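Local coordinates for protein induced by osmotic stress (Scheffersomyces stipitis, PDB 5YWN) that probably reduces ketones, haloketones among them, to alcohols with NADPH as cofactor, as a member of the dihydroflavonol-4-reductase branch of the epimerase/dehydratase family, at residues K93-P98 against F164-F169; F169-A174 against L187-P192; A145-L150 against G256-L261; V84-E89 against L209-E214. The protein carries 1 engineered substitution. All blocks are in the same frame, centred on the assembly; numbering follows the deposited sequence.

Contact 1. Residues K93-P98 against F164-F169; sequences KEILIP and FGSKQF. With NAP (NADP nicotinamide-adenine-dinucleotide phosphate), chain B.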
# COMPACT_ATOMS: atom_id res chain seq x y z
N LYS A 93 18.81 3.62 9.24
CA LYS A 93 18.46 2.50 10.04
C LYS A 93 16.97 2.24 10.10
O LYS A 93 16.57 1.15 10.17
CB LYS A 93 19.03 2.61 11.43
CG LYS A 93 20.52 2.81 11.49
CD LYS A 93 21.07 2.22 12.78
CE LYS A 93 22.59 2.34 12.89
NZ LYS A 93 23.16 1.24 13.72
N GLU A 94 16.19 3.29 10.12
CA GLU A 94 14.79 3.16 10.29
C GLU A 94 13.92 3.20 9.06
O GLU A 94 12.80 2.79 9.12
CB GLU A 94 14.31 4.19 11.30
CG GLU A 94 14.98 4.14 12.65
CD GLU A 94 14.43 5.19 13.59
OE1 GLU A 94 15.16 6.10 13.99
OE2 GLU A 94 13.25 5.11 13.87
N ILE A 95 14.42 3.70 7.97
CA ILE A 95 13.63 3.73 6.79
C ILE A 95 14.28 3.00 5.61
O ILE A 95 13.74 2.11 5.10
CB ILE A 95 13.30 5.19 6.41
CG1 ILE A 95 12.46 5.85 7.49
CG2 ILE A 95 12.62 5.26 5.07
CD1 ILE A 95 12.23 7.31 7.31
N LEU A 96 15.45 3.44 5.21
CA LEU A 96 16.09 2.91 4.05
C LEU A 96 16.54 1.47 4.13
O LEU A 96 16.18 0.74 3.31
CB LEU A 96 17.22 3.81 3.63
CG LEU A 96 16.87 5.18 3.07
CD1 LEU A 96 18.02 6.10 3.28
CD2 LEU A 96 16.49 5.14 1.62
N ILE A 97 17.27 1.08 5.14
CA ILE A 97 17.76 -0.27 5.25
C ILE A 97 16.68 -1.36 5.38
O ILE A 97 16.68 -2.25 4.64
CB ILE A 97 18.81 -0.37 6.35
CG1 ILE A 97 20.05 0.38 5.96
CG2 ILE A 97 19.18 -1.79 6.66
CD1 ILE A 97 20.98 0.58 7.09
N PRO A 98 15.69 -1.20 6.24
CA PRO A 98 14.63 -2.19 6.31
C PRO A 98 13.89 -2.37 5.00
O PRO A 98 13.58 -3.45 4.73
CB PRO A 98 13.70 -1.63 7.35
CG PRO A 98 14.55 -0.84 8.19
CD PRO A 98 15.51 -0.20 7.27
N PHE A 164 10.74 8.03 0.12
CA PHE A 164 10.78 8.04 -1.32
C PHE A 164 11.93 7.18 -1.82
O PHE A 164 11.75 6.38 -2.65
CB PHE A 164 11.03 9.45 -1.82
CG PHE A 164 9.81 10.19 -2.24
CD1 PHE A 164 9.01 10.78 -1.33
CD2 PHE A 164 9.52 10.33 -3.55
CE1 PHE A 164 7.92 11.47 -1.71
CE2 PHE A 164 8.43 11.02 -3.94
CZ PHE A 164 7.62 11.60 -3.03
N GLY A 165 13.09 7.35 -1.25
CA GLY A 165 14.23 6.56 -1.55
C GLY A 165 14.06 5.10 -1.21
O GLY A 165 14.40 4.31 -1.99
N SER A 166 13.46 4.81 -0.08
CA SER A 166 13.28 3.46 0.37
C SER A 166 12.50 2.67 -0.66
O SER A 166 12.84 1.59 -0.92
CB SER A 166 12.57 3.37 1.73
OG SER A 166 11.22 3.66 1.71
N LYS A 167 11.47 3.25 -1.21
CA LYS A 167 10.69 2.60 -2.21
C LYS A 167 11.38 2.41 -3.56
O LYS A 167 11.39 1.36 -4.09
CB LYS A 167 9.30 3.23 -2.33
CG LYS A 167 8.55 3.45 -1.06
CD LYS A 167 8.28 2.20 -0.28
CE LYS A 167 7.59 1.18 -1.09
NZ LYS A 167 7.12 0.04 -0.30
N GLN A 168 12.02 3.44 -4.06
CA GLN A 168 12.70 3.38 -5.29
C GLN A 168 13.81 2.33 -5.27
O GLN A 168 13.87 1.57 -6.13
CB GLN A 168 13.33 4.73 -5.60
CG GLN A 168 14.05 4.83 -6.92
CD GLN A 168 15.14 5.89 -6.99
OE1 GLN A 168 16.07 5.74 -7.73
NE2 GLN A 168 15.00 6.95 -6.25
N PHE A 169 14.65 2.36 -4.26
CA PHE A 169 15.75 1.43 -4.11
C PHE A 169 15.40 -0.04 -3.83
O PHE A 169 15.95 -0.90 -4.40
CB PHE A 169 16.86 1.99 -3.23
CG PHE A 169 17.43 3.26 -3.78
CD1 PHE A 169 18.17 3.25 -4.90
CD2 PHE A 169 17.11 4.44 -3.23
CE1 PHE A 169 18.62 4.42 -5.45
CE2 PHE A 169 17.54 5.62 -3.78
CZ PHE A 169 18.30 5.60 -4.89
PA NAP B . 1.09 0.75 7.42
O1A NAP B . -0.41 0.68 7.59
O2A NAP B . 1.94 1.40 8.48
O5B NAP B . 1.64 -0.74 7.17
C5B NAP B . 3.01 -1.05 7.41
C4B NAP B . 3.12 -2.44 8.02
O4B NAP B . 4.43 -2.98 7.78
C3B NAP B . 2.90 -2.40 9.53
O3B NAP B . 1.76 -3.19 9.89
C2B NAP B . 4.16 -2.95 10.16
O2B NAP B . 3.87 -4.11 10.94
C1B NAP B . 5.10 -3.30 9.01
N9A NAP B . 6.36 -2.52 9.12
C8A NAP B . 6.46 -1.19 9.02
N7A NAP B . 7.76 -0.80 9.17
C5A NAP B . 8.50 -1.90 9.37
C6A NAP B . 9.93 -2.20 9.60
N6A NAP B . 10.85 -1.21 9.64
N1A NAP B . 10.28 -3.50 9.76
C2A NAP B . 9.38 -4.50 9.72
N3A NAP B . 8.06 -4.29 9.52
C4A NAP B . 7.57 -3.04 9.34
O3 NAP B . 1.39 1.48 6.01
PN NAP B . 0.38 1.31 4.77
O1N NAP B . -0.17 2.68 4.42
O2N NAP B . -0.57 0.18 5.08
O5D NAP B . 1.36 0.84 3.58
C5D NAP B . 1.39 -0.52 3.17
C4D NAP B . 2.43 -0.70 2.07
O4D NAP B . 1.95 -0.17 0.84
C3D NAP B . 3.74 0.00 2.41
O3D NAP B . 4.81 -0.94 2.54
C2D NAP B . 4.01 0.96 1.26
O2D NAP B . 5.27 0.67 0.65
C1D NAP B . 2.87 0.77 0.27
N1N NAP B . 2.21 2.06 0.03
C2N NAP B . 1.16 2.42 0.78
C3N NAP B . 0.52 3.63 0.56
C7N NAP B . -0.66 4.03 1.40
O7N NAP B . -1.05 5.18 1.37
N7N NAP B . -1.24 3.11 2.17
C4N NAP B . 0.97 4.47 -0.45
C5N NAP B . 2.06 4.08 -1.21
C6N NAP B . 2.66 2.85 -0.95
P2B NAP B . 3.52 -3.97 12.50
O1X NAP B . 3.94 -5.29 13.09
O2X NAP B . 4.34 -2.79 12.96
O3X NAP B . 2.03 -3.73 12.52
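The hydroxyl of Ser166 is bonded back to the carbonyl oxygen of Tyr163 in its own helix, and the CB beneath it is what meets Ile95. With OG set between the backbone N and the carbonyl carbon (chi1 73°), the hydroxyl can turn to that oxygen, so a serine hides its polarity here and offers a small, nearly apolar surface to the neighbouring helix. Ile95 touches it twice: CG2 lies 3.8 Å from Ser166 CB, and Ile95 O approaches the same CB just as closely. One residue on, the branched end of Leu96 does the reaching. Its CD2 comes 3.5 Å from Ser166 N and 3.7 Å from Gly165 C, thus resting on the peptide link between the two rather than on a side chain. Glycine suits that place because a beta carbon on Gly165 would point at helix 93-98 and stand only about 3.3 Å from Leu96 CD2. The bare backbone lets the helices come near, with Leu96 CA and Ser166 CA 4.7 Å apart. Pro98, which has no N-H to give, coincides with a kink after the wider turn at 93-96, and its CB lies 3.7 Å from N6A of the NADP adenine. Tyr163 and Lys167, both NADP-binding, stand four residues apart, the tyrosine-lysine spacing familiar from short-chain dehydrogenases. The two segments belong to helices 91-113 and 159-181, whose local axes run nearly parallel at 13°; these helices follow sheet strands 74-79 and 119-123, and helix 152-155 adds Tyr152 and Ser155 against Leu96.

Contact 2. Residues F169-A174 against L187-P192; sequences FAERAA and LSTVNP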
# COMPACT_ATOMS: atom_id res chain seq x y z
N PHE A 169 14.65 2.36 -4.26
CA PHE A 169 15.75 1.43 -4.11
C PHE A 169 15.40 -0.04 -3.83
O PHE A 169 15.95 -0.90 -4.40
CB PHE A 169 16.86 1.99 -3.23
CG PHE A 169 17.43 3.26 -3.78
CD1 PHE A 169 18.17 3.25 -4.90
CD2 PHE A 169 17.11 4.44 -3.23
CE1 PHE A 169 18.62 4.42 -5.45
CE2 PHE A 169 17.54 5.62 -3.78
CZ PHE A 169 18.30 5.60 -4.89
N ALA A 170 14.42 -0.26 -3.00
CA ALA A 170 13.92 -1.57 -2.80
C ALA A 170 13.34 -2.15 -4.08
O ALA A 170 13.70 -3.20 -4.41
CB ALA A 170 12.91 -1.60 -1.71
N GLU A 171 12.53 -1.41 -4.81
CA GLU A 171 11.98 -1.88 -6.06
C GLU A 171 13.03 -2.17 -7.14
O GLU A 171 12.97 -3.17 -7.75
CB GLU A 171 10.87 -0.98 -6.61
CG GLU A 171 10.03 -1.65 -7.70
CD GLU A 171 9.16 -0.77 -8.58
OE1 GLU A 171 8.75 0.29 -8.20
OE2 GLU A 171 8.91 -1.19 -9.68
N ARG A 172 14.00 -1.30 -7.27
CA ARG A 172 15.12 -1.51 -8.15
C ARG A 172 15.88 -2.79 -7.75
O ARG A 172 16.21 -3.56 -8.55
CB ARG A 172 16.05 -0.32 -8.14
CG ARG A 172 15.63 0.90 -8.93
CD ARG A 172 16.70 1.95 -8.83
NE ARG A 172 16.36 3.27 -9.30
CZ ARG A 172 16.27 3.63 -10.56
NH1 ARG A 172 15.98 4.85 -10.87
NH2 ARG A 172 16.49 2.78 -11.50
N ALA A 173 16.07 -2.99 -6.47
CA ALA A 173 16.71 -4.15 -5.97
C ALA A 173 15.94 -5.43 -6.30
O ALA A 173 16.51 -6.37 -6.68
CB ALA A 173 16.94 -4.04 -4.49
N ALA A 174 14.64 -5.38 -6.20
CA ALA A 174 13.80 -6.50 -6.55
C ALA A 174 13.94 -6.87 -8.04
O ALA A 174 14.21 -7.98 -8.35
CB ALA A 174 12.37 -6.21 -6.21
N LEU A 187 8.14 -11.96 -10.96
CA LEU A 187 7.92 -10.84 -10.12
C LEU A 187 7.01 -9.84 -10.77
O LEU A 187 7.04 -9.65 -11.93
CB LEU A 187 9.22 -10.14 -9.76
CG LEU A 187 9.22 -8.81 -8.99
CD1 LEU A 187 8.63 -8.95 -7.62
CD2 LEU A 187 10.59 -8.18 -8.90
N SER A 188 6.22 -9.22 -9.95
CA SER A 188 5.45 -8.09 -10.36
C SER A 188 5.34 -7.07 -9.23
O SER A 188 5.51 -7.41 -8.13
CB SER A 188 4.11 -8.53 -10.89
OG SER A 188 3.34 -9.11 -9.91
N THR A 189 5.09 -5.81 -9.56
CA THR A 189 4.98 -4.78 -8.55
C THR A 189 3.67 -4.06 -8.65
O THR A 189 3.11 -3.98 -9.68
CB THR A 189 6.13 -3.72 -8.54
OG1 THR A 189 6.00 -2.81 -9.62
CG2 THR A 189 7.49 -4.36 -8.57
N VAL A 190 3.23 -3.54 -7.53
CA VAL A 190 2.11 -2.65 -7.47
C VAL A 190 2.55 -1.28 -6.92
O VAL A 190 3.13 -1.20 -5.89
CB VAL A 190 0.95 -3.27 -6.70
CG1 VAL A 190 -0.19 -2.32 -6.57
CG2 VAL A 190 0.53 -4.56 -7.33
N ASN A 191 2.25 -0.23 -7.64
CA ASN A 191 2.75 1.10 -7.37
C ASN A 191 1.59 2.10 -7.11
O ASN A 191 1.10 2.76 -7.97
CB ASN A 191 3.67 1.59 -8.49
CG ASN A 191 4.86 0.71 -8.71
OD1 ASN A 191 4.74 -0.41 -9.02
ND2 ASN A 191 6.01 1.24 -8.51
N PRO A 192 1.11 2.11 -5.89
CA PRO A 192 -0.01 2.98 -5.53
C PRO A 192 0.35 4.42 -5.18
O PRO A 192 1.39 4.71 -4.72
CB PRO A 192 -0.63 2.30 -4.32
CG PRO A 192 0.19 1.17 -4.05
CD PRO A 192 1.45 1.26 -4.79
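Glu171 and Asn191 provide the hydrogen bond of this contact: Asn191 ND2 donates to Glu171 OE1 over 2.9 Å, with an angle of 152° at the hydrogen. The oxygen lies close to the amide plane of Asn191, but the N-H reaches it from above the carboxylate, whose plane is turned well away from that of the amide. Within the strand, Thr189 OG1 gives its proton to Asn191 OD1 at 2.8 Å, which fixes the way the amide is flipped and directs its NH2 toward the acid. The carboxylate has further partners: OE1 accepts from Ser124 OG, while OE2 meets Trp175 NE1 and forms a salt bridge with Arg258 NE. A buried charge is thereby met on both oxygens, and the arginine would probably favour the ionised form. A glutamine here, neutral and with an NH2 in place of one oxygen, would probably leave the buried Arg258 without its counter-charge. The segments are the helix and the second strand of a beta-alpha-beta crossover, in which helix 159-181 joins the parallel neighbours 119-123 and 186-192; the local axes are 162° apart and so nearly antiparallel. Alternate strand residues, Leu187, Thr189 and Asn191, point at the helix, where Glu171 and Ala174 point back. Apolar contacts make up the rest. With CG anti to the backbone N (chi1 -164°), Glu171 stretches out over the strand, and its CG packs 3.8 Å from Thr189 CG2. Three residues on along the helix, Ala174 is small enough to let Leu187 come close, Leu187 CD2 lying 3.8 Å from Ala174 CB and also meeting Ala174 O.

Contact 3. Residues A145-L150 against G256-L261; sequences ASWSSL and GERLLL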
# COMPACT_ATOMS: atom_id res chain seq x y z
N ALA A 145 6.60 3.10 -16.85
CA ALA A 145 8.00 3.29 -17.15
C ALA A 145 8.80 4.27 -16.26
O ALA A 145 9.98 4.34 -16.35
CB ALA A 145 8.17 3.68 -18.58
N SER A 146 8.12 5.07 -15.47
CA SER A 146 8.69 6.14 -14.72
C SER A 146 9.51 5.67 -13.53
O SER A 146 9.10 4.85 -12.81
CB SER A 146 7.62 7.12 -14.23
OG SER A 146 6.78 7.57 -15.21
N TRP A 147 10.68 6.24 -13.38
CA TRP A 147 11.56 6.01 -12.26
C TRP A 147 12.01 7.31 -11.60
O TRP A 147 12.32 8.24 -12.26
CB TRP A 147 12.74 5.14 -12.66
CG TRP A 147 12.44 3.71 -12.80
CD1 TRP A 147 12.20 3.06 -13.93
CD2 TRP A 147 12.33 2.74 -11.76
NE1 TRP A 147 11.98 1.75 -13.69
CE2 TRP A 147 12.04 1.53 -12.36
CE3 TRP A 147 12.46 2.78 -10.39
CZ2 TRP A 147 11.86 0.39 -11.63
CZ3 TRP A 147 12.28 1.68 -9.69
CH2 TRP A 147 11.98 0.48 -10.30
N SER A 148 12.02 7.34 -10.30
CA SER A 148 12.48 8.48 -9.58
C SER A 148 13.95 8.77 -9.80
O SER A 148 14.75 7.92 -9.83
CB SER A 148 12.21 8.34 -8.10
OG SER A 148 12.82 9.35 -7.40
N SER A 149 14.25 10.04 -9.91
CA SER A 149 15.60 10.51 -10.01
C SER A 149 16.32 10.77 -8.70
O SER A 149 17.45 11.11 -8.72
CB SER A 149 15.66 11.74 -10.90
OG SER A 149 14.91 12.78 -10.43
N LEU A 150 15.64 10.63 -7.58
CA LEU A 150 16.27 10.88 -6.31
C LEU A 150 17.41 9.94 -6.03
O LEU A 150 17.30 8.78 -6.20
CB LEU A 150 15.28 10.73 -5.20
CG LEU A 150 15.63 11.22 -3.81
CD1 LEU A 150 15.68 12.73 -3.79
CD2 LEU A 150 14.52 10.75 -2.91
N GLY A 256 6.26 -9.73 -14.68
CA GLY A 256 7.28 -8.78 -15.04
C GLY A 256 6.80 -7.36 -15.25
O GLY A 256 7.48 -6.60 -15.82
N GLU A 257 5.63 -7.06 -14.76
CA GLU A 257 5.04 -5.74 -14.85
C GLU A 257 5.07 -4.92 -13.56
O GLU A 257 5.01 -5.44 -12.51
CB GLU A 257 3.59 -5.80 -15.37
CG GLU A 257 3.32 -6.72 -16.53
CD GLU A 257 3.47 -6.06 -17.87
OE1 GLU A 257 3.89 -4.94 -17.92
OE2 GLU A 257 3.18 -6.68 -18.88
N ARG A 258 5.13 -3.61 -13.73
CA ARG A 258 4.83 -2.63 -12.75
C ARG A 258 3.43 -2.07 -12.99
O ARG A 258 3.07 -1.73 -14.09
CB ARG A 258 5.80 -1.49 -12.72
CG ARG A 258 7.26 -1.80 -12.63
CD ARG A 258 8.04 -0.56 -12.90
NE ARG A 258 8.30 0.25 -11.76
CZ ARG A 258 8.58 1.54 -11.82
NH1 ARG A 258 8.55 2.16 -12.96
NH2 ARG A 258 8.86 2.19 -10.75
N LEU A 259 2.66 -2.02 -11.93
CA LEU A 259 1.32 -1.54 -12.01
C LEU A 259 1.11 -0.24 -11.27
O LEU A 259 1.26 -0.18 -10.11
CB LEU A 259 0.40 -2.59 -11.47
CG LEU A 259 0.48 -3.93 -12.12
CD1 LEU A 259 -0.41 -4.91 -11.42
CD2 LEU A 259 0.16 -3.75 -13.56
N LEU A 260 0.78 0.79 -12.01
CA LEU A 260 0.55 2.09 -11.44
C LEU A 260 -0.91 2.19 -11.03
O LEU A 260 -1.75 2.15 -11.84
CB LEU A 260 0.86 3.16 -12.48
CG LEU A 260 0.57 4.65 -12.29
CD1 LEU A 260 1.25 5.23 -11.08
CD2 LEU A 260 0.90 5.47 -13.52
N LEU A 261 -1.15 2.30 -9.74
CA LEU A 261 -2.48 2.31 -9.20
C LEU A 261 -2.87 3.69 -8.73
O LEU A 261 -2.59 4.08 -7.65
CB LEU A 261 -2.61 1.29 -8.08
CG LEU A 261 -3.02 -0.15 -8.35
CD1 LEU A 261 -4.52 -0.28 -8.50
CD2 LEU A 261 -2.34 -0.65 -9.61
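Arg258 NH1 donates to the carbonyl oxygen of Ser146 over 2.7 Å, almost straight at 171°. The oxygen lies in the guanidinium plane, although the N-H comes to it from above the plane of the peptide carbonyl. NH2 adds a long, weak bond to the same oxygen, and NH1 also reaches Glu144 O, while NE on the far side of the group is held by Glu171. Fixed at several points of its edge, the guanidinium can lie flat on Trp147: the two planes differ by only 3°, and CZ is 3.7 Å from the centroid of the six-membered ring, a cation-pi stack. The closest atoms are Arg258 CZ and Trp147 CZ2, 3.5 Å apart. A bend at the third torsion of Arg258 (chi3 89°) brings the group flat against the indole face. Arginine suits the place because it combines in-plane donors with a flat face, and tryptophan because its ring is broad enough to cover that face. In the loop itself, Ser148 OG accepts from Leu150 N in an ST turn. The contact ties the loop between helices 132-135 and 152-155 to edge strand 258-261, with Trp147 also leaning on Glu171 and Arg172 of helix 159-181.

Contact 4. Residues V84-E89 against L209-E214; sequences VTFEVE and LNHSAE. Engineered in segment 209-214: His211 (natural residue Leu). With NAP (NADP nicotinamide-adenine-dinucleotide phosphate), chain B.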
# COMPACT_ATOMS: atom_id res chain seq x y z
N VAL A 84 6.86 3.07 7.28
CA VAL A 84 6.08 4.19 6.90
C VAL A 84 6.10 5.32 7.94
O VAL A 84 5.24 6.10 7.95
CB VAL A 84 4.65 3.75 6.48
CG1 VAL A 84 4.68 2.86 5.25
CG2 VAL A 84 3.98 2.99 7.60
N THR A 85 7.08 5.36 8.81
CA THR A 85 7.17 6.38 9.81
C THR A 85 8.24 7.36 9.38
O THR A 85 9.38 6.99 9.23
CB THR A 85 7.53 5.81 11.17
OG1 THR A 85 6.55 4.88 11.58
CG2 THR A 85 7.56 6.88 12.22
N PHE A 86 7.81 8.59 9.13
CA PHE A 86 8.67 9.63 8.64
C PHE A 86 9.50 10.39 9.65
O PHE A 86 10.40 11.08 9.28
CB PHE A 86 7.89 10.58 7.82
CG PHE A 86 7.10 9.92 6.79
CD1 PHE A 86 7.66 9.03 5.94
CD2 PHE A 86 5.77 10.17 6.69
CE1 PHE A 86 6.93 8.38 5.00
CE2 PHE A 86 5.03 9.54 5.75
CZ PHE A 86 5.61 8.65 4.89
N GLU A 87 9.18 10.26 10.91
CA GLU A 87 9.89 11.02 11.86
C GLU A 87 10.75 10.07 12.63
O GLU A 87 10.29 9.29 13.43
CB GLU A 87 8.88 11.77 12.69
CG GLU A 87 8.14 10.91 13.69
CD GLU A 87 6.91 10.21 13.16
OE1 GLU A 87 6.67 10.18 11.93
OE2 GLU A 87 6.19 9.68 14.04
N VAL A 88 12.04 10.12 12.35
CA VAL A 88 12.95 9.14 12.86
C VAL A 88 14.27 9.73 13.31
O VAL A 88 14.65 10.79 12.88
CB VAL A 88 13.21 8.04 11.80
CG1 VAL A 88 11.90 7.40 11.39
CG2 VAL A 88 13.89 8.62 10.60
N GLU A 89 14.94 9.06 14.22
CA GLU A 89 16.29 9.45 14.56
C GLU A 89 17.30 9.27 13.43
O GLU A 89 18.12 10.09 13.24
CB GLU A 89 16.79 8.71 15.80
CG GLU A 89 18.20 9.07 16.27
CD GLU A 89 18.86 8.03 17.17
OE1 GLU A 89 19.46 7.06 16.67
OE2 GLU A 89 18.81 8.18 18.39
N LEU A 209 -3.53 4.97 13.38
CA LEU A 209 -3.99 5.78 12.31
C LEU A 209 -3.06 5.65 11.14
O LEU A 209 -2.00 6.23 11.14
CB LEU A 209 -4.00 7.22 12.78
CG LEU A 209 -4.78 7.54 14.05
CD1 LEU A 209 -4.93 9.02 14.24
CD2 LEU A 209 -6.09 6.78 14.10
N ASN A 210 -3.47 4.92 10.13
CA ASN A 210 -2.65 4.80 8.97
C ASN A 210 -2.50 6.17 8.37
O ASN A 210 -3.43 6.89 8.28
CB ASN A 210 -3.28 3.82 8.00
CG ASN A 210 -2.66 3.87 6.65
OD1 ASN A 210 -2.96 4.72 5.90
ND2 ASN A 210 -1.76 2.96 6.37
N HIS A 211 -1.31 6.50 7.96
CA HIS A 211 -1.06 7.83 7.54
C HIS A 211 -1.92 8.24 6.36
O HIS A 211 -2.51 9.25 6.44
CB HIS A 211 0.40 8.03 7.20
CG HIS A 211 0.88 7.20 6.07
ND1 HIS A 211 1.10 5.86 6.17
CD2 HIS A 211 1.17 7.53 4.79
CE1 HIS A 211 1.51 5.38 5.01
NE2 HIS A 211 1.58 6.38 4.16
N SER A 212 -2.04 7.44 5.31
CA SER A 212 -2.94 7.76 4.22
C SER A 212 -4.46 7.80 4.55
O SER A 212 -5.09 8.73 4.26
CB SER A 212 -2.66 6.86 3.01
OG SER A 212 -3.23 5.65 3.17
N ALA A 213 -4.98 6.82 5.23
CA ALA A 213 -6.40 6.76 5.56
C ALA A 213 -6.81 7.95 6.42
O ALA A 213 -7.85 8.46 6.27
CB ALA A 213 -6.75 5.47 6.25
N GLU A 214 -5.92 8.37 7.31
CA GLU A 214 -6.17 9.44 8.20
C GLU A 214 -6.30 10.78 7.49
O GLU A 214 -6.83 11.64 8.02
CB GLU A 214 -5.14 9.47 9.30
CG GLU A 214 -5.30 10.56 10.33
CD GLU A 214 -6.48 10.36 11.25
OE1 GLU A 214 -7.05 9.27 11.27
OE2 GLU A 214 -6.83 11.33 11.93
PA NAP B . 1.09 0.75 7.42
O1A NAP B . -0.41 0.68 7.59
O2A NAP B . 1.94 1.40 8.48
O5B NAP B . 1.64 -0.74 7.17
C5B NAP B . 3.01 -1.05 7.41
C4B NAP B . 3.12 -2.44 8.02
O4B NAP B . 4.43 -2.98 7.78
C3B NAP B . 2.90 -2.40 9.53
O3B NAP B . 1.76 -3.19 9.89
C2B NAP B . 4.16 -2.95 10.16
O2B NAP B . 3.87 -4.11 10.94
C1B NAP B . 5.10 -3.30 9.01
N9A NAP B . 6.36 -2.52 9.12
C8A NAP B . 6.46 -1.19 9.02
N7A NAP B . 7.76 -0.80 9.17
C5A NAP B . 8.50 -1.90 9.37
C6A NAP B . 9.93 -2.20 9.60
N6A NAP B . 10.85 -1.21 9.64
N1A NAP B . 10.28 -3.50 9.76
C2A NAP B . 9.38 -4.50 9.72
N3A NAP B . 8.06 -4.29 9.52
C4A NAP B . 7.57 -3.04 9.34
O3 NAP B . 1.39 1.48 6.01
PN NAP B . 0.38 1.31 4.77
O1N NAP B . -0.17 2.68 4.42
O2N NAP B . -0.57 0.18 5.08
O5D NAP B . 1.36 0.84 3.58
C5D NAP B . 1.39 -0.52 3.17
C4D NAP B . 2.43 -0.70 2.07
O4D NAP B . 1.95 -0.17 0.84
C3D NAP B . 3.74 0.00 2.41
O3D NAP B . 4.81 -0.94 2.54
C2D NAP B . 4.01 0.96 1.26
O2D NAP B . 5.27 0.67 0.65
C1D NAP B . 2.87 0.77 0.27
N1N NAP B . 2.21 2.06 0.03
C2N NAP B . 1.16 2.42 0.78
C3N NAP B . 0.52 3.63 0.56
C7N NAP B . -0.66 4.03 1.40
O7N NAP B . -1.05 5.18 1.37
N7N NAP B . -1.24 3.11 2.17
C4N NAP B . 0.97 4.47 -0.45
C5N NAP B . 2.06 4.08 -1.21
C6N NAP B . 2.66 2.85 -0.95
P2B NAP B . 3.52 -3.97 12.50
O1X NAP B . 3.94 -5.29 13.09
O2X NAP B . 4.34 -2.79 12.96
O3X NAP B . 2.03 -3.73 12.52
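Val84 and His211 are the nearest pair by backbone, their CA atoms 8.0 Å apart, where an irregular loop following strand 74-79 faces the N-terminal start of helix 211-217. This is the cofactor side of a Rossmann-type fold, and Asn210 is the N-cap of that helix. Its OD1 accepts from Ala213 N at 3.0 Å, nearly straight at 169° and in the plane of the amide. That leaves the other end of the amide to the cofactor. With CG anti to the backbone N (chi1 167°), Asn210 ND2 turns to the pyrophosphate of NADP and bonds O1A at 2.9 Å; its approach to O1N is suspiciously short in the model. Asparagine suits the place because one amide supplies an acceptor for the helix and a donor for the pyrophosphate. A leucine here, with neither donor nor acceptor, would probably leave the pyrophosphate less firmly held and the Ala213 N-H at the helix start without its cap. Ser212, next but one in the chain, is hydrogen-bonded through OG with Ile195 O. The engineered His211, leucine in the natural protein, meets the loop at Val84 and Phe86. His211 CE1 sits 3.8 Å from Val84 CB, and the same corner of the imidazole touches O1N of NADP, while Val84 itself also packs on the pyrophosphate. Phe86 turns its edge toward the face of His211, a T-shaped pair with planes 82° apart and centroids 5.9 Å apart, and it makes another edge-to-face pair with Tyr163. The nearest atoms of the imidazole and phenyl rings are Phe86 CE2 and His211 CD2, 4.5 Å apart.

From the N terminus, 84-89 comes first and is met by 209-214, so contact 4 closes a long loop. Within it, contact 1 opens at 93-98 and closes at 164-169, and contact 2 follows directly, from 169-174 to 187-192, sharing Phe169 and helix 159-181. Contact 3 opens at 145-150, inside the spans of contacts 1 and 4, and closes only at 256-261; it therefore crosses both and encloses contact 2. Contacts 2 and 3 meet at neighbouring sheet strands 186-192 and 258-261. Contacts 1 and 4 both touch NADP, whereas contacts 3 and 4 are about 22 Å apart between centres. Together they tie helices 91-113 and 159-181, the sheet edge and the cofactor loops.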